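Local structure of protein yxeP (Bacillus subtilis, 1YSJ) at residues P226-G231 against A301-Q306; H291-A296 against A307-F312; A332-Y337 against F392-V397. The protein probably catalyses the deacetylation of N-acetylcysteine to cysteine and acetate, using two divalent metal ions per subunit, in the breakdown of S-(2-succino)cysteine. The protein carries 1 engineered substitution. One frame throughout, in Å; residues are numbered along the deposited sequence.

Contact 1 of 3, residues P226-G231 against A301-Q306; sequences PIAAAG and AGYGAQ
Tyr303 lays one face of its phenol ring against the first turn of the helix at 226-231, and the contact is essentially this ring on two small residues, Ala228 and Ala229. The apolar part has two touches at opposite margins of the ring: Ala228 CB meets Tyr303 CE2 at 3.7 Å, while on the other margin Ala229 CB comes to 4.0 Å from Tyr303 CD1. Between these methyls the ring lies over the peptide link that joins the two alanines. Ala229 N stands 4.1 Å above the ring plane over its centre, so a flat aromatic surface rests on bare backbone, an approach that the short alanine side chains allow. Tyr303 holds this position with CG anti to its carbonyl carbon (chi1 -72°), which swings the ring from the end of the preceding helix across to the other.

The polar part involves the hydroxyl, which reaches past the segment to hydrogen-bond the amide NE2 of Gln232, one residue further along the same helix. Backbone bonds govern the turn that presents the ring. Gly304, with a positive phi of 71°, is the C-prime residue of a Schellman motif in which Ala305 N returns to Ala300 O, and the companion bond from Gly304 N to Ala301 O is weak.

In the βαββαβ satellite domain of this M20 peptidase, the contact ties the start of helix 226-237 to the turn that ends helix 282-302. Beneath it, Ala229 and Ala305 both touch Ile210 of strand 197-211, and Ala228 also packs on Gln238 of the second subunit.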
ATOM      1  N   PRO A 226      13.470   0.986   2.135  1.00 50.09           N
ATOM      2  CA  PRO A 226      12.421   0.837   3.149  1.00 47.03           C
ATOM      3  C   PRO A 226      11.548  -0.407   2.950  1.00 45.02           C
ATOM      4  O   PRO A 226      10.991  -0.925   3.923  1.00 44.18           O
ATOM      5  CB  PRO A 226      11.582   2.103   2.970  1.00 46.86           C
ATOM      6  CG  PRO A 226      11.774   2.487   1.558  1.00 47.07           C
ATOM      7  CD  PRO A 226      13.177   2.091   1.202  1.00 49.51           C
ATOM      8  N   ILE A 227      11.438  -0.872   1.704  1.00 42.66           N
ATOM      9  CA  ILE A 227      10.614  -2.035   1.354  1.00 40.88           C
ATOM     10  C   ILE A 227      11.182  -3.321   1.950  1.00 39.60           C
ATOM     11  O   ILE A 227      10.454  -4.093   2.582  1.00 40.98           O
ATOM     12  CB  ILE A 227      10.476  -2.206  -0.181  1.00 40.61           C
ATOM     13  CG1 ILE A 227       9.941  -0.926  -0.838  1.00 41.08           C
ATOM     14  CG2 ILE A 227       9.609  -3.421  -0.520  1.00 40.55           C
ATOM     15  CD1 ILE A 227       8.441  -0.770  -0.804  1.00 41.67           C
ATOM     16  N   ALA A 228      12.479  -3.539   1.741  1.00 37.53           N
ATOM     17  CA  ALA A 228      13.188  -4.682   2.307  1.00 37.31           C
ATOM     18  C   ALA A 228      13.089  -4.692   3.832  1.00 36.57           C
ATOM     19  O   ALA A 228      12.901  -5.747   4.437  1.00 37.44           O
ATOM     20  CB  ALA A 228      14.654  -4.678   1.860  1.00 36.82           C
ATOM     21  N   ALA A 229      13.221  -3.514   4.439  1.00 35.65           N
ATOM     22  CA  ALA A 229      12.995  -3.338   5.868  1.00 35.55           C
ATOM     23  C   ALA A 229      11.562  -3.731   6.241  1.00 35.08           C
ATOM     24  O   ALA A 229      11.349  -4.517   7.164  1.00 34.23           O
ATOM     25  CB  ALA A 229      13.289  -1.896   6.284  1.00 35.73           C
ATOM     26  N   ALA A 230      10.590  -3.200   5.504  1.00 35.05           N
ATOM     27  CA  ALA A 230       9.179  -3.501   5.753  1.00 34.80           C
ATOM     28  C   ALA A 230       8.873  -5.000   5.661  1.00 34.99           C
ATOM     29  O   ALA A 230       8.105  -5.524   6.466  1.00 35.32           O
ATOM     30  CB  ALA A 230       8.282  -2.703   4.810  1.00 34.41           C
ATOM     31  N   GLY A 231       9.489  -5.681   4.693  1.00 34.80           N
ATOM     32  CA  GLY A 231       9.290  -7.121   4.490  1.00 34.59           C
ATOM     33  C   GLY A 231       9.747  -7.990   5.649  1.00 34.89           C
ATOM     34  O   GLY A 231       9.086  -8.972   5.997  1.00 34.70           O
ATOM     35  N   ALA A 301      17.088  -0.112  11.203  1.00 34.16           N
ATOM     36  CA  ALA A 301      18.457   0.392  11.351  1.00 34.07           C
ATOM     37  C   ALA A 301      19.471  -0.449  10.579  1.00 34.45           C
ATOM     38  O   ALA A 301      20.490   0.068  10.117  1.00 34.94           O
ATOM     39  CB  ALA A 301      18.841   0.470  12.819  1.00 34.55           C
ATOM     40  N   GLY A 302      19.185  -1.743  10.446  1.00 34.31           N
ATOM     41  CA  GLY A 302      19.995  -2.641   9.635  1.00 34.11           C
ATOM     42  C   GLY A 302      20.008  -2.244   8.169  1.00 35.12           C
ATOM     43  O   GLY A 302      20.995  -2.476   7.467  1.00 35.47           O
ATOM     44  N   TYR A 303      18.915  -1.632   7.714  1.00 35.67           N
ATOM     45  CA  TYR A 303      18.761  -1.221   6.316  1.00 36.96           C
ATOM     46  C   TYR A 303      19.040   0.267   6.062  1.00 37.81           C
ATOM     47  O   TYR A 303      18.727   0.790   4.988  1.00 38.23           O
ATOM     48  CB  TYR A 303      17.373  -1.618   5.796  1.00 35.93           C
ATOM     49  CG  TYR A 303      17.244  -3.105   5.588  1.00 36.55           C
ATOM     50  CD1 TYR A 303      16.756  -3.932   6.599  1.00 32.03           C
ATOM     51  CD2 TYR A 303      17.639  -3.693   4.386  1.00 37.21           C
ATOM     52  CE1 TYR A 303      16.652  -5.305   6.414  1.00 33.98           C
ATOM     53  CE2 TYR A 303      17.539  -5.065   4.191  1.00 39.08           C
ATOM     54  CZ  TYR A 303      17.045  -5.864   5.207  1.00 36.98           C
ATOM     55  OH  TYR A 303      16.947  -7.222   5.010  1.00 40.14           O
ATOM     56  N   GLY A 304      19.642   0.933   7.045  1.00 38.47           N
ATOM     57  CA  GLY A 304      19.959   2.356   6.944  1.00 39.19           C
ATOM     58  C   GLY A 304      18.729   3.242   7.004  1.00 39.74           C
ATOM     59  O   GLY A 304      18.771   4.406   6.598  1.00 41.00           O
ATOM     60  N   ALA A 305      17.633   2.683   7.513  1.00 39.09           N
ATOM     61  CA  ALA A 305      16.362   3.386   7.624  1.00 38.49           C
ATOM     62  C   ALA A 305      15.983   3.552   9.091  1.00 39.40           C
ATOM     63  O   ALA A 305      16.647   3.006   9.977  1.00 39.65           O
ATOM     64  CB  ALA A 305      15.275   2.623   6.872  1.00 37.06           C
ATOM     65  N   GLN A 306      14.926   4.318   9.349  1.00 39.62           N
ATOM     66  CA  GLN A 306      14.406   4.465  10.704  1.00 41.44           C
ATOM     67  C   GLN A 306      12.917   4.143  10.770  1.00 41.42           C
ATOM     68  O   GLN A 306      12.183   4.323   9.792  1.00 41.11           O
ATOM     69  CB  GLN A 306      14.701   5.860  11.276  1.00 40.67           C
ATOM     70  CG  GLN A 306      13.997   7.019  10.578  1.00 42.58           C
ATOM     71  CD  GLN A 306      14.211   8.352  11.288  1.00 44.24           C
ATOM     72  OE1 GLN A 306      13.258   8.973  11.766  1.00 42.48           O
ATOM     73  NE2 GLN A 306      15.465   8.794  11.360  1.00 46.39           N
TER

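Contact 2 of 3, residues H291-A296 against A307-F312; sequences HMRRVA and AEFKWF
Phe309 rises from strand 307-312 into the flank of helix 291-296; the two elements together form the closing α-β unit of the βαββαβ satellite domain, in which the helix lies on the sheet and the outermost strand runs back beneath it. The two axes come within 8.8 Å and their directions differ by 166°, so the pairs succeed one another in opposite order along the two elements.

The main bump is the Phe309 ring. With CG anti to the backbone N (chi1 -174°) it stands up from the strand and enters the hollow between the bases of Met292 and Arg293. Arg293 CA lies over one face of the ring, 4.2 Å above its plane and offset toward the rim, while Met292 CB meets Phe309 CE1 obliquely at 3.8 Å. The extended chain of Arg293 then wraps the outer flank of the phenylalanine: its CG passes Phe309 CB, and its NH1 ends 3.9 Å from Phe309 CD2. Guanidinium and ring planes are turned 60° apart, and Phe309 CB sits over a guanidinium face, so the charged group leans on the base of the aromatic side chain without stacking on its ring.

Further along the helix, at Ala296, the bump shrinks to a methyl. Ala307 CB fits under the backbone of Ala296, 3.6 Å from Ala296 O, where the side chains meeting across the contact are two methyls, Ala296 CB and Ala307 CB. At the other end Met292, a selenomethionine in this crystal, reaches across beside the rings of Phe309 and Trp311 and onward to Val277 and Phe206 of the sheet. Its bend at chi3 turns the methyl CE back to 4.1 Å from Phe309 CE1, while the selenium SE lies 4.4 Å from Trp311 CZ3.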
ATOM      1  N   HIS A 291       8.114  -4.472  22.658  1.00 48.12           N
ATOM      2  CA  HIS A 291       8.750  -5.580  21.955  1.00 49.15           C
ATOM      3  C   HIS A 291       8.632  -5.409  20.438  1.00 48.65           C
ATOM      4  O   HIS A 291       9.566  -5.719  19.697  1.00 49.11           O
ATOM      5  CB  HIS A 291       8.163  -6.922  22.404  1.00 49.57           C
ATOM      6  CG  HIS A 291       9.031  -8.099  22.078  1.00 55.60           C
ATOM      7  ND1 HIS A 291      10.031  -8.544  22.917  1.00 60.09           N
ATOM      8  CD2 HIS A 291       9.055  -8.919  20.998  1.00 58.00           C
ATOM      9  CE1 HIS A 291      10.631  -9.587  22.372  1.00 58.94           C
ATOM     10  NE2 HIS A 291      10.058  -9.835  21.207  1.00 59.76           N
HETATM   11  N   MSE A 292       7.485  -4.899  19.994  1.00 48.36           N
HETATM   12  CA  MSE A 292       7.237  -4.621  18.579  1.00 48.79           C
HETATM   13  C   MSE A 292       8.049  -3.429  18.094  1.00 46.73           C
HETATM   14  O   MSE A 292       8.454  -3.378  16.935  1.00 46.67           O
HETATM   15  CB  MSE A 292       5.755  -4.347  18.341  1.00 47.54           C
HETATM   16  CG  MSE A 292       4.846  -5.547  18.548  1.00 50.13           C
HETATM   17 SE   MSE A 292       2.979  -5.092  18.191  1.00 56.18          SE
HETATM   18  CE  MSE A 292       3.139  -4.723  16.275  1.00 47.78           C
ATOM     19  N   ARG A 293       8.266  -2.472  18.993  1.00 45.74           N
ATOM     20  CA  ARG A 293       9.060  -1.281  18.718  1.00 44.53           C
ATOM     21  C   ARG A 293      10.532  -1.651  18.556  1.00 43.25           C
ATOM     22  O   ARG A 293      11.184  -1.207  17.612  1.00 42.49           O
ATOM     23  CB  ARG A 293       8.892  -0.269  19.854  1.00 44.98           C
ATOM     24  CG  ARG A 293       9.495   1.104  19.600  1.00 47.31           C
ATOM     25  CD  ARG A 293       9.631   1.871  20.909  1.00 53.02           C
ATOM     26  NE  ARG A 293       9.623   3.320  20.712  1.00 58.59           N
ATOM     27  CZ  ARG A 293       8.526   4.076  20.697  1.00 62.29           C
ATOM     28  NH1 ARG A 293       7.325   3.532  20.865  1.00 62.66           N
ATOM     29  NH2 ARG A 293       8.629   5.386  20.513  1.00 62.97           N
ATOM     30  N   ARG A 294      11.035  -2.470  19.482  1.00 41.66           N
ATOM     31  CA  ARG A 294      12.425  -2.924  19.484  1.00 40.86           C
ATOM     32  C   ARG A 294      12.764  -3.657  18.187  1.00 39.33           C
ATOM     33  O   ARG A 294      13.800  -3.402  17.583  1.00 38.80           O
ATOM     34  CB  ARG A 294      12.680  -3.832  20.694  1.00 40.60           C
ATOM     35  CG  ARG A 294      14.156  -4.079  21.026  1.00 42.37           C
ATOM     36  CD  ARG A 294      14.326  -5.054  22.198  1.00 42.30           C
ATOM     37  NE  ARG A 294      13.817  -4.516  23.461  1.00 50.32           N
ATOM     38  CZ  ARG A 294      12.641  -4.829  24.007  1.00 53.61           C
ATOM     39  NH1 ARG A 294      11.825  -5.692  23.414  1.00 57.07           N
ATOM     40  NH2 ARG A 294      12.278  -4.276  25.156  1.00 55.47           N
ATOM     41  N   VAL A 295      11.866  -4.550  17.774  1.00 39.18           N
ATOM     42  CA  VAL A 295      11.995  -5.335  16.545  1.00 39.04           C
ATOM     43  C   VAL A 295      11.993  -4.443  15.301  1.00 38.12           C
ATOM     44  O   VAL A 295      12.847  -4.593  14.426  1.00 37.08           O
ATOM     45  CB  VAL A 295      10.864  -6.413  16.449  1.00 39.95           C
ATOM     46  CG1 VAL A 295      10.718  -6.963  15.035  1.00 40.89           C
ATOM     47  CG2 VAL A 295      11.114  -7.549  17.436  1.00 39.81           C
ATOM     48  N   ALA A 296      11.036  -3.517  15.237  1.00 37.77           N
ATOM     49  CA  ALA A 296      10.902  -2.606  14.098  1.00 37.68           C
ATOM     50  C   ALA A 296      12.092  -1.658  13.975  1.00 37.90           C
ATOM     51  O   ALA A 296      12.582  -1.405  12.872  1.00 37.92           O
ATOM     52  CB  ALA A 296       9.607  -1.819  14.199  1.00 36.79           C
ATOM     53  N   ALA A 307      12.488   3.655  11.928  1.00 41.74           N
ATOM     54  CA  ALA A 307      11.098   3.284  12.142  1.00 42.56           C
ATOM     55  C   ALA A 307      10.394   4.266  13.065  1.00 42.95           C
ATOM     56  O   ALA A 307      10.963   4.716  14.064  1.00 43.38           O
ATOM     57  CB  ALA A 307      11.008   1.868  12.703  1.00 42.45           C
ATOM     58  N   GLU A 308       9.162   4.608  12.705  1.00 43.69           N
ATOM     59  CA  GLU A 308       8.255   5.331  13.586  1.00 44.10           C
ATOM     60  C   GLU A 308       7.186   4.354  14.043  1.00 43.08           C
ATOM     61  O   GLU A 308       6.483   3.774  13.217  1.00 41.22           O
ATOM     62  CB  GLU A 308       7.591   6.495  12.853  1.00 43.98           C
ATOM     63  CG  GLU A 308       8.457   7.722  12.672  1.00 47.36           C
ATOM     64  CD  GLU A 308       7.768   8.807  11.857  1.00 48.38           C
ATOM     65  OE1 GLU A 308       6.543   9.006  12.036  1.00 52.53           O
ATOM     66  OE2 GLU A 308       8.455   9.465  11.041  1.00 50.56           O
ATOM     67  N   PHE A 309       7.070   4.166  15.354  1.00 43.83           N
ATOM     68  CA  PHE A 309       6.060   3.270  15.912  1.00 43.65           C
ATOM     69  C   PHE A 309       5.008   4.074  16.657  1.00 43.22           C
ATOM     70  O   PHE A 309       5.330   4.848  17.559  1.00 44.43           O
ATOM     71  CB  PHE A 309       6.703   2.231  16.840  1.00 43.54           C
ATOM     72  CG  PHE A 309       5.745   1.179  17.334  1.00 43.79           C
ATOM     73  CD1 PHE A 309       5.552   0.006  16.618  1.00 40.99           C
ATOM     74  CD2 PHE A 309       5.040   1.360  18.524  1.00 46.51           C
ATOM     75  CE1 PHE A 309       4.671  -0.970  17.069  1.00 43.95           C
ATOM     76  CE2 PHE A 309       4.151   0.388  18.985  1.00 46.83           C
ATOM     77  CZ  PHE A 309       3.966  -0.780  18.255  1.00 45.41           C
ATOM     78  N   LYS A 310       3.751   3.888  16.269  1.00 42.69           N
ATOM     79  CA  LYS A 310       2.635   4.559  16.928  1.00 42.31           C
ATOM     80  C   LYS A 310       1.654   3.543  17.500  1.00 41.12           C
ATOM     81  O   LYS A 310       1.350   2.536  16.864  1.00 39.23           O
ATOM     82  CB  LYS A 310       1.923   5.508  15.964  1.00 42.66           C
ATOM     83  CG  LYS A 310       2.699   6.771  15.640  1.00 46.48           C
ATOM     84  CD  LYS A 310       1.800   7.816  14.997  1.00 52.40           C
ATOM     85  CE  LYS A 310       2.594   9.041  14.577  1.00 57.65           C
ATOM     86  NZ  LYS A 310       1.708  10.143  14.100  1.00 61.09           N
ATOM     87  N   TRP A 311       1.165   3.821  18.704  1.00 41.44           N
ATOM     88  CA  TRP A 311       0.297   2.905  19.439  1.00 40.54           C
ATOM     89  C   TRP A 311      -1.004   3.606  19.814  1.00 39.86           C
ATOM     90  O   TRP A 311      -0.983   4.684  20.416  1.00 39.82           O
ATOM     91  CB  TRP A 311       1.032   2.417  20.687  1.00 41.14           C
ATOM     92  CG  TRP A 311       0.307   1.401  21.524  1.00 43.03           C
ATOM     93  CD1 TRP A 311      -0.372   1.632  22.691  1.00 44.84           C
ATOM     94  CD2 TRP A 311       0.218  -0.007  21.282  1.00 39.84           C
ATOM     95  NE1 TRP A 311      -0.887   0.455  23.183  1.00 42.75           N
ATOM     96  CE2 TRP A 311      -0.539  -0.567  22.340  1.00 39.41           C
ATOM     97  CE3 TRP A 311       0.699  -0.851  20.272  1.00 42.79           C
ATOM     98  CZ2 TRP A 311      -0.825  -1.936  22.418  1.00 41.50           C
ATOM     99  CZ3 TRP A 311       0.413  -2.214  20.348  1.00 43.62           C
ATOM    100  CH2 TRP A 311      -0.346  -2.742  21.416  1.00 44.06           C
ATOM    101  N   PHE A 312      -2.132   2.999  19.452  1.00 39.04           N
ATOM    102  CA  PHE A 312      -3.449   3.590  19.716  1.00 40.11           C
ATOM    103  C   PHE A 312      -4.380   2.615  20.433  1.00 39.10           C
ATOM    104  O   PHE A 312      -4.992   1.756  19.790  1.00 38.75           O
ATOM    105  CB  PHE A 312      -4.107   4.086  18.420  1.00 39.60           C
ATOM    106  CG  PHE A 312      -3.212   4.940  17.569  1.00 40.25           C
ATOM    107  CD1 PHE A 312      -2.487   4.379  16.521  1.00 38.19           C
ATOM    108  CD2 PHE A 312      -3.100   6.306  17.809  1.00 40.66           C
ATOM    109  CE1 PHE A 312      -1.665   5.163  15.726  1.00 39.54           C
ATOM    110  CE2 PHE A 312      -2.275   7.100  17.019  1.00 41.77           C
ATOM    111  CZ  PHE A 312      -1.556   6.526  15.975  1.00 40.69           C
TER

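Contact 3 of 3, residues A332-Y337 against F392-V397; sequences AARLGY and FAELAV
The guanidinium of Arg334 receives the carboxylate of Glu394 at its edge, with OE2 in the guanidinium plane, while the two flat groups are turned 60° against each other. This salt bridge joins two helices of the catalytic domain, 325-334 just where it ends in a Schellman motif at Gly336, and 384-402. Beyond that turn the Tyr337 ring has Leu335 O over the centre of one face.

A single bond carries the pairing: Arg334 NH1 donates to Glu394 OE2 at 3.0 Å with an angle of 155°, using the anti lone pair of that oxygen. The side chains cross at about a right angle. Arg334 arrives extended from CG to NE, whereas Glu394 is bent at chi2 (63°), which turns its carboxylate so that OE2 faces Arg334 NH1. The other carboxylate oxygen, OE1, is taken by a salt bridge to Arg141 NH1, so the acid links two arginines; Arg334 NH2 has a further, weak and long ion pair with Glu401.

With an alanine here in place of Glu394, Arg334 and Arg141 would probably lose the carboxylate they share, leaving the Arg334 guanidinium to its weak, long pair with Glu401 and freer to turn.

Nearer the backbone of Glu394, Leu335 crosses the glutamate stem obliquely and sets its CD1 3.8 Å from Glu394 CB.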
ATOM      1  N   ALA A 332     -28.024 -19.879  37.790  1.00 48.15           N
ATOM      2  CA  ALA A 332     -28.418 -20.891  36.813  1.00 47.81           C
ATOM      3  C   ALA A 332     -28.938 -22.141  37.510  1.00 47.82           C
ATOM      4  O   ALA A 332     -29.891 -22.763  37.041  1.00 48.65           O
ATOM      5  CB  ALA A 332     -27.254 -21.236  35.903  1.00 47.36           C
ATOM      6  N   ALA A 333     -28.307 -22.496  38.630  1.00 47.27           N
ATOM      7  CA  ALA A 333     -28.682 -23.672  39.412  1.00 46.57           C
ATOM      8  C   ALA A 333     -30.096 -23.555  39.980  1.00 46.07           C
ATOM      9  O   ALA A 333     -30.878 -24.498  39.884  1.00 46.56           O
ATOM     10  CB  ALA A 333     -27.672 -23.912  40.527  1.00 46.68           C
ATOM     11  N   ARG A 334     -30.414 -22.394  40.556  1.00 46.21           N
ATOM     12  CA  ARG A 334     -31.746 -22.104  41.106  1.00 45.95           C
ATOM     13  C   ARG A 334     -32.875 -22.231  40.084  1.00 45.06           C
ATOM     14  O   ARG A 334     -33.999 -22.605  40.434  1.00 45.47           O
ATOM     15  CB  ARG A 334     -31.788 -20.698  41.705  1.00 46.22           C
ATOM     16  CG  ARG A 334     -31.273 -20.592  43.124  1.00 48.29           C
ATOM     17  CD  ARG A 334     -31.647 -19.243  43.705  1.00 52.28           C
ATOM     18  NE  ARG A 334     -30.928 -18.946  44.943  1.00 56.94           N
ATOM     19  CZ  ARG A 334     -31.001 -17.788  45.595  1.00 58.30           C
ATOM     20  NH1 ARG A 334     -31.761 -16.799  45.132  1.00 57.63           N
ATOM     21  NH2 ARG A 334     -30.307 -17.614  46.713  1.00 56.29           N
ATOM     22  N   LEU A 335     -32.574 -21.912  38.828  1.00 43.39           N
ATOM     23  CA  LEU A 335     -33.576 -21.930  37.765  1.00 42.99           C
ATOM     24  C   LEU A 335     -33.532 -23.208  36.918  1.00 42.94           C
ATOM     25  O   LEU A 335     -34.290 -23.354  35.955  1.00 42.57           O
ATOM     26  CB  LEU A 335     -33.434 -20.684  36.884  1.00 42.85           C
ATOM     27  CG  LEU A 335     -33.461 -19.341  37.627  1.00 41.98           C
ATOM     28  CD1 LEU A 335     -32.890 -18.240  36.762  1.00 42.50           C
ATOM     29  CD2 LEU A 335     -34.864 -18.983  38.112  1.00 41.12           C
ATOM     30  N   GLY A 336     -32.649 -24.131  37.291  1.00 42.13           N
ATOM     31  CA  GLY A 336     -32.495 -25.386  36.563  1.00 42.06           C
ATOM     32  C   GLY A 336     -31.846 -25.228  35.199  1.00 41.03           C
ATOM     33  O   GLY A 336     -32.072 -26.037  34.298  1.00 42.06           O
ATOM     34  N   TYR A 337     -31.044 -24.184  35.045  1.00 40.75           N
ATOM     35  CA  TYR A 337     -30.261 -23.993  33.829  1.00 41.27           C
ATOM     36  C   TYR A 337     -28.857 -24.545  34.038  1.00 41.13           C
ATOM     37  O   TYR A 337     -28.452 -24.820  35.171  1.00 41.91           O
ATOM     38  CB  TYR A 337     -30.222 -22.512  33.420  1.00 40.73           C
ATOM     39  CG  TYR A 337     -31.574 -21.940  33.051  1.00 40.43           C
ATOM     40  CD1 TYR A 337     -31.943 -20.654  33.457  1.00 42.56           C
ATOM     41  CD2 TYR A 337     -32.493 -22.689  32.304  1.00 35.34           C
ATOM     42  CE1 TYR A 337     -33.193 -20.121  33.123  1.00 43.85           C
ATOM     43  CE2 TYR A 337     -33.741 -22.174  31.969  1.00 38.81           C
ATOM     44  CZ  TYR A 337     -34.087 -20.890  32.381  1.00 44.06           C
ATOM     45  OH  TYR A 337     -35.320 -20.378  32.043  1.00 41.98           O
ATOM     46  N   PHE A 392     -30.677 -13.148  34.739  1.00 39.51           N
ATOM     47  CA  PHE A 392     -30.187 -11.875  35.248  1.00 40.11           C
ATOM     48  C   PHE A 392     -31.055 -11.315  36.369  1.00 40.89           C
ATOM     49  O   PHE A 392     -30.567 -10.564  37.216  1.00 42.23           O
ATOM     50  CB  PHE A 392     -30.014 -10.866  34.111  1.00 40.58           C
ATOM     51  CG  PHE A 392     -28.750 -11.063  33.329  1.00 41.81           C
ATOM     52  CD1 PHE A 392     -28.728 -11.892  32.209  1.00 42.97           C
ATOM     53  CD2 PHE A 392     -27.572 -10.442  33.727  1.00 43.39           C
ATOM     54  CE1 PHE A 392     -27.552 -12.088  31.494  1.00 42.42           C
ATOM     55  CE2 PHE A 392     -26.383 -10.627  33.009  1.00 44.83           C
ATOM     56  CZ  PHE A 392     -26.372 -11.449  31.899  1.00 41.59           C
ATOM     57  N   ALA A 393     -32.333 -11.688  36.379  1.00 40.48           N
ATOM     58  CA  ALA A 393     -33.221 -11.352  37.488  1.00 39.99           C
ATOM     59  C   ALA A 393     -32.797 -12.095  38.756  1.00 41.01           C
ATOM     60  O   ALA A 393     -32.769 -11.512  39.842  1.00 41.77           O
ATOM     61  CB  ALA A 393     -34.666 -11.666  37.134  1.00 39.36           C
ATOM     62  N   GLU A 394     -32.450 -13.372  38.612  1.00 40.13           N
ATOM     63  CA  GLU A 394     -32.037 -14.171  39.760  1.00 41.18           C
ATOM     64  C   GLU A 394     -30.626 -13.808  40.214  1.00 40.66           C
ATOM     65  O   GLU A 394     -30.351 -13.762  41.416  1.00 40.52           O
ATOM     66  CB  GLU A 394     -32.148 -15.667  39.458  1.00 41.16           C
ATOM     67  CG  GLU A 394     -32.270 -16.541  40.701  1.00 43.87           C
ATOM     68  CD  GLU A 394     -33.537 -16.265  41.517  1.00 49.52           C
ATOM     69  OE1 GLU A 394     -34.601 -15.975  40.920  1.00 51.32           O
ATOM     70  OE2 GLU A 394     -33.462 -16.350  42.763  1.00 46.73           O
ATOM     71  N   LEU A 395     -29.749 -13.536  39.249  1.00 40.48           N
ATOM     72  CA  LEU A 395     -28.391 -13.073  39.527  1.00 39.75           C
ATOM     73  C   LEU A 395     -28.393 -11.766  40.322  1.00 40.63           C
ATOM     74  O   LEU A 395     -27.665 -11.640  41.304  1.00 40.82           O
ATOM     75  CB  LEU A 395     -27.597 -12.913  38.225  1.00 39.51           C
ATOM     76  CG  LEU A 395     -26.132 -12.473  38.316  1.00 38.65           C
ATOM     77  CD1 LEU A 395     -25.269 -13.527  39.008  1.00 41.41           C
ATOM     78  CD2 LEU A 395     -25.588 -12.157  36.939  1.00 38.54           C
ATOM     79  N   ALA A 396     -29.220 -10.812  39.901  1.00 41.99           N
ATOM     80  CA  ALA A 396     -29.358  -9.525  40.593  1.00 42.50           C
ATOM     81  C   ALA A 396     -29.731  -9.688  42.069  1.00 43.15           C
ATOM     82  O   ALA A 396     -29.123  -9.056  42.938  1.00 42.61           O
ATOM     83  CB  ALA A 396     -30.373  -8.645  39.884  1.00 43.55           C
ATOM     84  N   VAL A 397     -30.723 -10.539  42.337  1.00 42.72           N
ATOM     85  CA  VAL A 397     -31.165 -10.835  43.702  1.00 42.63           C
ATOM     86  C   VAL A 397     -30.042 -11.475  44.532  1.00 43.22           C
ATOM     87  O   VAL A 397     -29.818 -11.091  45.685  1.00 42.27           O
ATOM     88  CB  VAL A 397     -32.430 -11.740  43.710  1.00 42.77           C
ATOM     89  CG1 VAL A 397     -32.795 -12.174  45.130  1.00 40.49           C
ATOM     90  CG2 VAL A 397     -33.607 -11.025  43.052  1.00 42.48           C
TER

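In the fold
Contacts 1 and 2 belong to the satellite domain and both draw on helix 282-302, contact 2 along its middle and contact 1 at its C-terminal end, with centres about 13 Å apart; their segments alternate along the chain. Contact 3 lies on the opposite side of the chain's centre, in the catalytic domain, its centre about 47 Å from that of contact 2 and 58 Å from that of contact 1. Chemistry follows place: contact 1 is largely buried and rests on ring-to-alanine packing near the second subunit, contact 2 is partly buried and seats aromatic residues between helix and sheet, and contact 3, at the surface, is governed by a salt bridge.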